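Local coordinates for ABC transporter substrate-binding protein (Bradyrhizobium japonicum, PDB 4I1D), which probably binds small solutes in the periplasm for an ABC transporter, perhaps polyamines such as putrescine and spermidine, and here holds D-malate in its pocket, at residues A[284-288]-A[289-293]; A[258-261]-A[262-265]; A[303-307]-A[308-312]. All coordinates share one frame; numbering follows the deposited sequence.

Interaction 1: A[284-288]-A[289-293]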
loop_
_atom_site.group_PDB
_atom_site.type_symbol
_atom_site.label_atom_id
_atom_site.label_comp_id
_atom_site.label_asym_id
_atom_site.label_seq_id
_atom_site.Cartn_x
_atom_site.Cartn_y
_atom_site.Cartn_z
ATOM N N ARG A 284 14.420 -1.605 55.531
ATOM C CA ARG A 284 14.226 -2.120 54.178
ATOM C C ARG A 284 12.772 -2.007 53.735
ATOM O O ARG A 284 12.488 -1.668 52.583
ATOM C CB ARG A 284 14.700 -3.577 54.082
ATOM C CG ARG A 284 14.418 -4.251 52.738
ATOM C CD ARG A 284 15.074 -3.487 51.599
ATOM N NE ARG A 284 14.782 -4.057 50.285
ATOM C CZ ARG A 284 14.991 -3.421 49.133
ATOM N NH1 ARG A 284 15.482 -2.187 49.138
ATOM N NH2 ARG A 284 14.700 -4.011 47.978
ATOM N N ALA A 285 11.853 -2.306 54.647
ATOM C CA ALA A 285 10.427 -2.217 54.347
ATOM C C ALA A 285 10.054 -0.794 53.941
ATOM O O ALA A 285 9.231 -0.585 53.041
ATOM C CB ALA A 285 9.606 -2.656 55.549
ATOM N N ALA A 286 10.680 0.174 54.609
ATOM C CA ALA A 286 10.400 1.590 54.385
ATOM C C ALA A 286 10.646 2.028 52.942
ATOM O O ALA A 286 10.285 3.146 52.559
ATOM C CB ALA A 286 11.225 2.450 55.349
ATOM N N GLN A 287 11.262 1.148 52.152
ATOM C CA GLN A 287 11.621 1.462 50.773
ATOM C C GLN A 287 10.697 0.784 49.777
ATOM O O GLN A 287 10.845 0.963 48.566
ATOM C CB GLN A 287 13.069 1.052 50.492
ATOM C CG GLN A 287 14.096 1.833 51.311
ATOM C CD GLN A 287 15.476 1.197 51.303
ATOM O OE1 GLN A 287 15.634 0.019 50.968
ATOM N NE2 GLN A 287 16.487 1.977 51.679
ATOM N N LEU A 288 9.742 0.010 50.282
ATOM C CA LEU A 288 8.928 -0.840 49.415
ATOM C C LEU A 288 7.633 -0.156 49.014
ATOM O O LEU A 288 7.079 0.632 49.782
ATOM C CB LEU A 288 8.631 -2.188 50.088
ATOM C CG LEU A 288 9.834 -3.020 50.544
ATOM C CD1 LEU A 288 9.377 -4.267 51.273
ATOM C CD2 LEU A 288 10.729 -3.388 49.378
ATOM N N PRO A 289 7.149 -0.458 47.799
ATOM C CA PRO A 289 5.931 0.156 47.237
ATOM C C PRO A 289 4.672 -0.094 48.070
ATOM O O PRO A 289 3.846 0.806 48.196
ATOM C CB PRO A 289 5.802 -0.511 45.862
ATOM C CG PRO A 289 7.247 -0.909 45.502
ATOM C CD PRO A 289 7.834 -1.336 46.832
ATOM N N SER A 290 4.531 -1.285 48.640
ATOM C CA SER A 290 3.314 -1.634 49.371
ATOM C C SER A 290 3.424 -1.529 50.891
ATOM O O SER A 290 2.519 -1.958 51.616
ATOM C CB SER A 290 2.854 -3.040 48.991
ATOM O OG SER A 290 3.915 -3.969 49.115
ATOM N N GLU A 291 4.527 -0.977 51.380
ATOM C CA GLU A 291 4.638 -0.706 52.807
ATOM C C GLU A 291 3.550 0.312 53.143
ATOM O O GLU A 291 3.378 1.300 52.422
ATOM C CB GLU A 291 6.025 -0.167 53.150
ATOM C CG GLU A 291 6.313 -0.071 54.648
ATOM C CD GLU A 291 6.473 1.362 55.123
ATOM O OE1 GLU A 291 6.950 1.566 56.262
ATOM O OE2 GLU A 291 6.122 2.287 54.360
ATOM N N PRO A 292 2.793 0.066 54.224
ATOM C CA PRO A 292 1.622 0.888 54.548
ATOM C C PRO A 292 1.822 2.399 54.374
ATOM O O PRO A 292 0.970 3.040 53.753
ATOM C CB PRO A 292 1.347 0.523 56.005
ATOM C CG PRO A 292 1.741 -0.931 56.064
ATOM C CD PRO A 292 2.954 -1.054 55.172
ATOM N N ALA A 293 2.919 2.955 54.885
ATOM C CA ALA A 293 3.126 4.403 54.807
ATOM C C ALA A 293 3.403 4.892 53.381
ATOM O O ALA A 293 3.034 6.013 53.024
ATOM C CB ALA A 293 4.226 4.859 55.767
#
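Leu-288 is shared by two consecutive type I beta turns, Ala-285 to Leu-288 and Leu-288 to Glu-291, so that the chain doubles back between two short helices. Leu-288 N donates to Ala-285 O at 2.9 Å, and the second turn is closed less firmly, by a weak bond of 3.4 Å from Glu-291 N to Leu-288 O. This fold brings Glu-291 back over Ala-285 and Ala-286. With CG anti to the backbone N (chi1 -170°), its chain runs beside the carbonyl of Ala-285: CB lies 3.2 Å and CG 3.4 Å from Ala-285 O. A bend at chi2 (-114°) then carries the carboxylate past Ala-286, whose CA is near OE1. The arrangement is an N-cap, in which Glu-291, standing just before helix 292-295, turns OE2 to the amides at the start of that helix; the bond from Ala-293 N is weak at 3.3 Å, and Asn-294 N supplies another. Cut back to an alanine, Glu-291 would keep CB but lose CG and the carboxylate, which would probably leave both amides without this acceptor and open a gap beside Ala-285 O. At the corner itself, Leu-288 CB lies 3.5 Å from Pro-289 CD, a closeness set largely by their peptide bond, while the proline ring packs against Ser-106 of strand 100-112 and Tyr-223 and Leu-228 of strand 219-235. The end of Leu-288 leads elsewhere, CD2 lying 4.0 Å above the guanidinium plane of Arg-284, toward its rim. Arg-284 NH1 in turn donates to Gln-287 OE1 at 2.9 Å, the oxygen tilted somewhat from the guanidinium plane.

Interaction 2: A[258-261]-A[262-265]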
loop_
_atom_site.group_PDB
_atom_site.type_symbol
_atom_site.label_atom_id
_atom_site.label_comp_id
_atom_site.label_asym_id
_atom_site.label_seq_id
_atom_site.Cartn_x
_atom_site.Cartn_y
_atom_site.Cartn_z
ATOM N N GLN A 258 7.644 -15.179 50.162
ATOM C CA GLN A 258 7.228 -13.849 49.767
ATOM C C GLN A 258 8.028 -12.752 50.469
ATOM O O GLN A 258 8.458 -11.797 49.834
ATOM C CB GLN A 258 5.734 -13.683 50.048
ATOM C CG GLN A 258 4.840 -14.336 48.997
ATOM C CD GLN A 258 4.539 -13.391 47.854
ATOM O OE1 GLN A 258 4.164 -12.239 48.080
ATOM N NE2 GLN A 258 4.712 -13.864 46.618
ATOM N N ALA A 259 8.220 -12.884 51.779
ATOM C CA ALA A 259 8.990 -11.900 52.526
ATOM C C ALA A 259 10.432 -11.845 52.020
ATOM O O ALA A 259 11.128 -10.852 52.217
ATOM C CB ALA A 259 8.946 -12.190 54.059
ATOM N N ASN A 260 10.881 -12.909 51.362
ATOM C CA ASN A 260 12.252 -12.940 50.858
ATOM C C ASN A 260 12.443 -12.183 49.550
ATOM O O ASN A 260 13.565 -11.814 49.199
ATOM C CB ASN A 260 12.765 -14.371 50.717
ATOM C CG ASN A 260 13.488 -14.850 51.966
ATOM O OD1 ASN A 260 14.715 -14.773 52.059
ATOM N ND2 ASN A 260 12.727 -15.339 52.938
ATOM N N LEU A 261 11.351 -11.944 48.832
ATOM C CA LEU A 261 11.448 -11.290 47.526
ATOM C C LEU A 261 12.059 -9.883 47.599
ATOM O O LEU A 261 13.015 -9.586 46.878
ATOM C CB LEU A 261 10.098 -11.266 46.801
ATOM C CG LEU A 261 10.158 -10.541 45.458
ATOM C CD1 LEU A 261 11.166 -11.210 44.546
ATOM C CD2 LEU A 261 8.789 -10.494 44.801
ATOM N N PRO A 262 11.513 -9.017 48.472
ATOM C CA PRO A 262 12.048 -7.659 48.661
ATOM C C PRO A 262 13.437 -7.638 49.288
ATOM O O PRO A 262 14.016 -6.570 49.482
ATOM C CB PRO A 262 11.041 -7.016 49.620
ATOM C CG PRO A 262 10.379 -8.153 50.301
ATOM C CD PRO A 262 10.297 -9.238 49.271
ATOM N N LEU A 263 13.973 -8.799 49.628
ATOM C CA LEU A 263 15.355 -8.834 50.069
ATOM C C LEU A 263 16.261 -8.724 48.842
ATOM O O LEU A 263 17.453 -8.431 48.951
ATOM C CB LEU A 263 15.648 -10.113 50.851
ATOM C CG LEU A 263 14.952 -10.247 52.207
ATOM C CD1 LEU A 263 15.573 -11.386 53.014
ATOM C CD2 LEU A 263 15.061 -8.953 52.973
ATOM N N HIS A 264 15.680 -8.940 47.666
ATOM C CA HIS A 264 16.476 -9.075 46.452
ATOM C C HIS A 264 16.108 -8.060 45.381
ATOM O O HIS A 264 16.826 -7.882 44.394
ATOM C CB HIS A 264 16.381 -10.508 45.921
ATOM C CG HIS A 264 17.037 -11.511 46.823
ATOM N ND1 HIS A 264 16.325 -12.404 47.592
ATOM C CD2 HIS A 264 18.344 -11.727 47.106
ATOM C CE1 HIS A 264 17.164 -13.140 48.302
ATOM N NE2 HIS A 264 18.395 -12.750 48.025
ATOM N N ILE A 265 14.990 -7.382 45.590
ATOM C CA ILE A 265 14.531 -6.385 44.644
ATOM C C ILE A 265 13.512 -5.478 45.316
ATOM O O ILE A 265 12.827 -5.888 46.251
ATOM C CB ILE A 265 13.957 -7.041 43.369
ATOM C CG1 ILE A 265 13.881 -6.021 42.228
ATOM C CG2 ILE A 265 12.610 -7.722 43.661
ATOM C CD1 ILE A 265 13.560 -6.637 40.889
#
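Leu-263 folds back on Asn-260, one turn earlier in the chain, and its side chain can be traced atom by atom. Its CB sits 3.2 Å from Asn-260 O. CG, held beside the backbone N and anti to the carbonyl carbon (chi1 -68°), stays near that oxygen and approaches Ala-259 O as well. CD1 ends the run 3.6 Å from Asn-260 OD1, the two side chains crossing obliquely; the amide nitrogen of Asn-260 is engaged by Val-256 O. Under this side chain the helix tightens into a 3-10 turn over 261-263. Gln-258 O accepts from Leu-261 N and also has CD of Pro-262, a residue with no N-H to offer, at 3.2 Å. The i to i+3 pattern continues as Leu-263 N reaches Asn-260 O at 3.1 Å and His-264 N reaches Leu-261 O at 2.9 Å. Each of these two oxygens also takes a second, weak bond, Asn-260 O from His-264 ND1 and Leu-261 O from Ile-265 N. The ring bond would help to steady the imidazole, which has Leu-263 CB over one face, toward its rim. On another side of the turn, Leu-261 CD1 touches Ile-265 CG2 at 3.9 Å, the two side chains lying side by side and pointing the same way. The whole turn leads from helix 255-260 toward strand 268-269: His-264 and Ile-265 rest on helix 12-30, Ala-259 on Thr-277 and Val-279, and Gln-258 takes Asn-271 N on OE1 and gives NE2 to Tyr-102 O of strand 100-112.

Interaction 3: A[303-307]-A[308-312]. With SO4 (sulfate ion), chain H.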
loop_
_atom_site.group_PDB
_atom_site.type_symbol
_atom_site.label_atom_id
_atom_site.label_comp_id
_atom_site.label_asym_id
_atom_site.label_seq_id
_atom_site.Cartn_x
_atom_site.Cartn_y
_atom_site.Cartn_z
ATOM N N TYR A 303 -7.759 -2.410 38.853
ATOM C CA TYR A 303 -7.803 -3.380 37.766
ATOM C C TYR A 303 -9.225 -3.695 37.314
ATOM O O TYR A 303 -9.441 -4.035 36.157
ATOM C CB TYR A 303 -7.022 -4.648 38.150
ATOM C CG TYR A 303 -5.568 -4.309 38.287
ATOM C CD1 TYR A 303 -4.822 -3.945 37.169
ATOM C CD2 TYR A 303 -4.952 -4.274 39.532
ATOM C CE1 TYR A 303 -3.489 -3.598 37.280
ATOM C CE2 TYR A 303 -3.627 -3.925 39.656
ATOM C CZ TYR A 303 -2.894 -3.589 38.529
ATOM O OH TYR A 303 -1.560 -3.241 38.648
ATOM N N ALA A 304 -10.187 -3.561 38.219
ATOM C CA ALA A 304 -11.587 -3.687 37.843
ATOM C C ALA A 304 -11.961 -2.598 36.834
ATOM O O ALA A 304 -12.680 -2.858 35.877
ATOM C CB ALA A 304 -12.493 -3.616 39.074
ATOM N N TRP A 305 -11.471 -1.382 37.036
ATOM C CA TRP A 305 -11.771 -0.320 36.070
ATOM C C TRP A 305 -11.065 -0.567 34.734
ATOM O O TRP A 305 -11.708 -0.520 33.680
ATOM C CB TRP A 305 -11.445 1.086 36.593
ATOM C CG TRP A 305 -11.893 2.166 35.605
ATOM C CD1 TRP A 305 -13.126 2.763 35.537
ATOM C CD2 TRP A 305 -11.118 2.733 34.534
ATOM N NE1 TRP A 305 -13.159 3.670 34.499
ATOM C CE2 TRP A 305 -11.939 3.669 33.870
ATOM C CE3 TRP A 305 -9.810 2.541 34.078
ATOM C CZ2 TRP A 305 -11.497 4.406 32.775
ATOM C CZ3 TRP A 305 -9.369 3.284 32.988
ATOM C CH2 TRP A 305 -10.211 4.205 32.353
ATOM N N TRP A 306 -9.759 -0.853 34.780
ATOM C CA TRP A 306 -8.983 -1.051 33.555
ATOM C C TRP A 306 -9.443 -2.227 32.692
ATOM O O TRP A 306 -9.301 -2.196 31.467
ATOM C CB TRP A 306 -7.483 -1.168 33.852
ATOM C CG TRP A 306 -6.855 0.164 33.971
ATOM C CD1 TRP A 306 -6.411 0.759 35.108
ATOM C CD2 TRP A 306 -6.642 1.100 32.911
ATOM N NE1 TRP A 306 -5.917 2.014 34.822
ATOM C CE2 TRP A 306 -6.050 2.245 33.478
ATOM C CE3 TRP A 306 -6.892 1.081 31.534
ATOM C CZ2 TRP A 306 -5.690 3.358 32.716
ATOM C CZ3 TRP A 306 -6.540 2.194 30.778
ATOM C CH2 TRP A 306 -5.945 3.311 31.371
ATOM N N SER A 307 -9.989 -3.255 33.332
ATOM C CA SER A 307 -10.442 -4.450 32.629
ATOM C C SER A 307 -11.931 -4.384 32.263
ATOM O O SER A 307 -12.497 -5.344 31.734
ATOM C CB SER A 307 -10.182 -5.684 33.497
ATOM O OG SER A 307 -10.931 -5.619 34.704
ATOM N N SER A 308 -12.568 -3.259 32.558
ATOM C CA SER A 308 -13.975 -3.079 32.227
ATOM C C SER A 308 -14.086 -2.457 30.829
ATOM O O SER A 308 -13.086 -2.002 30.273
ATOM C CB SER A 308 -14.638 -2.159 33.253
ATOM O OG SER A 308 -14.239 -0.808 33.045
ATOM N N PRO A 309 -15.304 -2.433 30.262
ATOM C CA PRO A 309 -15.532 -1.788 28.966
ATOM C C PRO A 309 -14.974 -0.364 28.884
ATOM O O PRO A 309 -14.449 0.007 27.832
ATOM C CB PRO A 309 -17.062 -1.771 28.860
ATOM C CG PRO A 309 -17.475 -3.032 29.589
ATOM C CD PRO A 309 -16.515 -3.119 30.755
ATOM N N ALA A 310 -15.099 0.419 29.955
ATOM C CA ALA A 310 -14.565 1.779 29.963
ATOM C C ALA A 310 -13.033 1.770 29.893
ATOM O O ALA A 310 -12.428 2.606 29.220
ATOM C CB ALA A 310 -15.045 2.547 31.184
ATOM N N GLY A 311 -12.411 0.804 30.560
ATOM C CA GLY A 311 -10.968 0.654 30.497
ATOM C C GLY A 311 -10.510 0.325 29.084
ATOM O O GLY A 311 -9.538 0.908 28.591
ATOM N N GLU A 312 -11.226 -0.584 28.419
ATOM C CA GLU A 312 -10.902 -0.943 27.038
ATOM C C GLU A 312 -11.035 0.273 26.120
ATOM O O GLU A 312 -10.124 0.574 25.346
ATOM C CB GLU A 312 -11.793 -2.085 26.527
ATOM C CG GLU A 312 -12.017 -3.236 27.522
ATOM C CD GLU A 312 -10.921 -4.313 27.504
ATOM O OE1 GLU A 312 -11.245 -5.488 27.803
ATOM O OE2 GLU A 312 -9.745 -3.989 27.210
HETATM S S SO4 H . -9.540 -3.555 41.770
HETATM O O1 SO4 H . -8.151 -3.335 42.175
HETATM O O2 SO4 H . -9.809 -4.993 41.769
HETATM O O3 SO4 H . -10.452 -2.857 42.677
HETATM O O4 SO4 H . -9.748 -3.019 40.428
#
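Two torsions bring Ser-308 and Trp-305 together. Ser-308 OG is placed between its own backbone N and carbonyl carbon (chi1 74°), which turns it back onto Trp-305 O, and Trp-305 CG, extended away from the backbone N (chi1 -175°), carries its indole alongside the start of the next helix. Trp-305 O is thereby gripped twice, by Ser-308 OG at 2.6 Å, slightly tilted from the carbonyl plane, and by Ser-308 N at 3.1 Å. Ser-307, the residue before, does something similar four residues back: its hydroxyl donates to Tyr-303 O at 2.6 Å, an oxygen that also accepts from Ser-307 N. Helix 303-306 passes through Ser-307 and Ser-308 into helix 309-321, with Ser-308 at the N-cap position of the latter. Over one face of the Trp-305 indole comes Gly-311, whose CA makes a CH-pi contact 4.1 Å from the centre of the six-membered ring and only 15° off its normal. The same CA lies 3.4 Å from Trp-306 O, so close that a beta carbon at this position would run into the carbonyls of both tryptophans. Trp-305 CZ3, for its part, hangs 3.3 Å above the centre of the Trp-306 ring, whose NE1 is hydrogen-bonded to Glu-148 OE1. A sulfate, probably from the crystallisation liquor, sits at the start of helix 303-306, joined to Ser-302 OG and weakly to Tyr-303 N; its approach to Ala-304 N is too short to be trusted. The chemistry probably helps to hold the junction: the carbonyls of Tyr-303 and Trp-305 each receive a serine hydroxyl as well as an amide, while the lack of a beta carbon at Gly-311 lets the next helix come close to the carbonyls of Trp-305 and Trp-306, with its CA over the indole.

How the interactions relate
Interactions 1 and 2 form one cluster, their centres 12 Å apart. Arg-284 NE of interaction 1 probably donates to Pro-262 O of interaction 2 at 2.7 Å, and Leu-288 CD1 packs on Pro-262 CB at 3.6 Å, so the turn 284-293 is built against the turn 258-265. Neither belongs to the malate pocket: the side chain of Ile-265 is about 9 Å from the bound D-malate, and that of Pro-289 about 12 Å from that of Arg-208, which binds malate. Interaction 3 stands apart, its centre 27 Å from that of interaction 1 and 30 Å from that of interaction 2, across the chain's centre from the latter and away from the malate-binding residues.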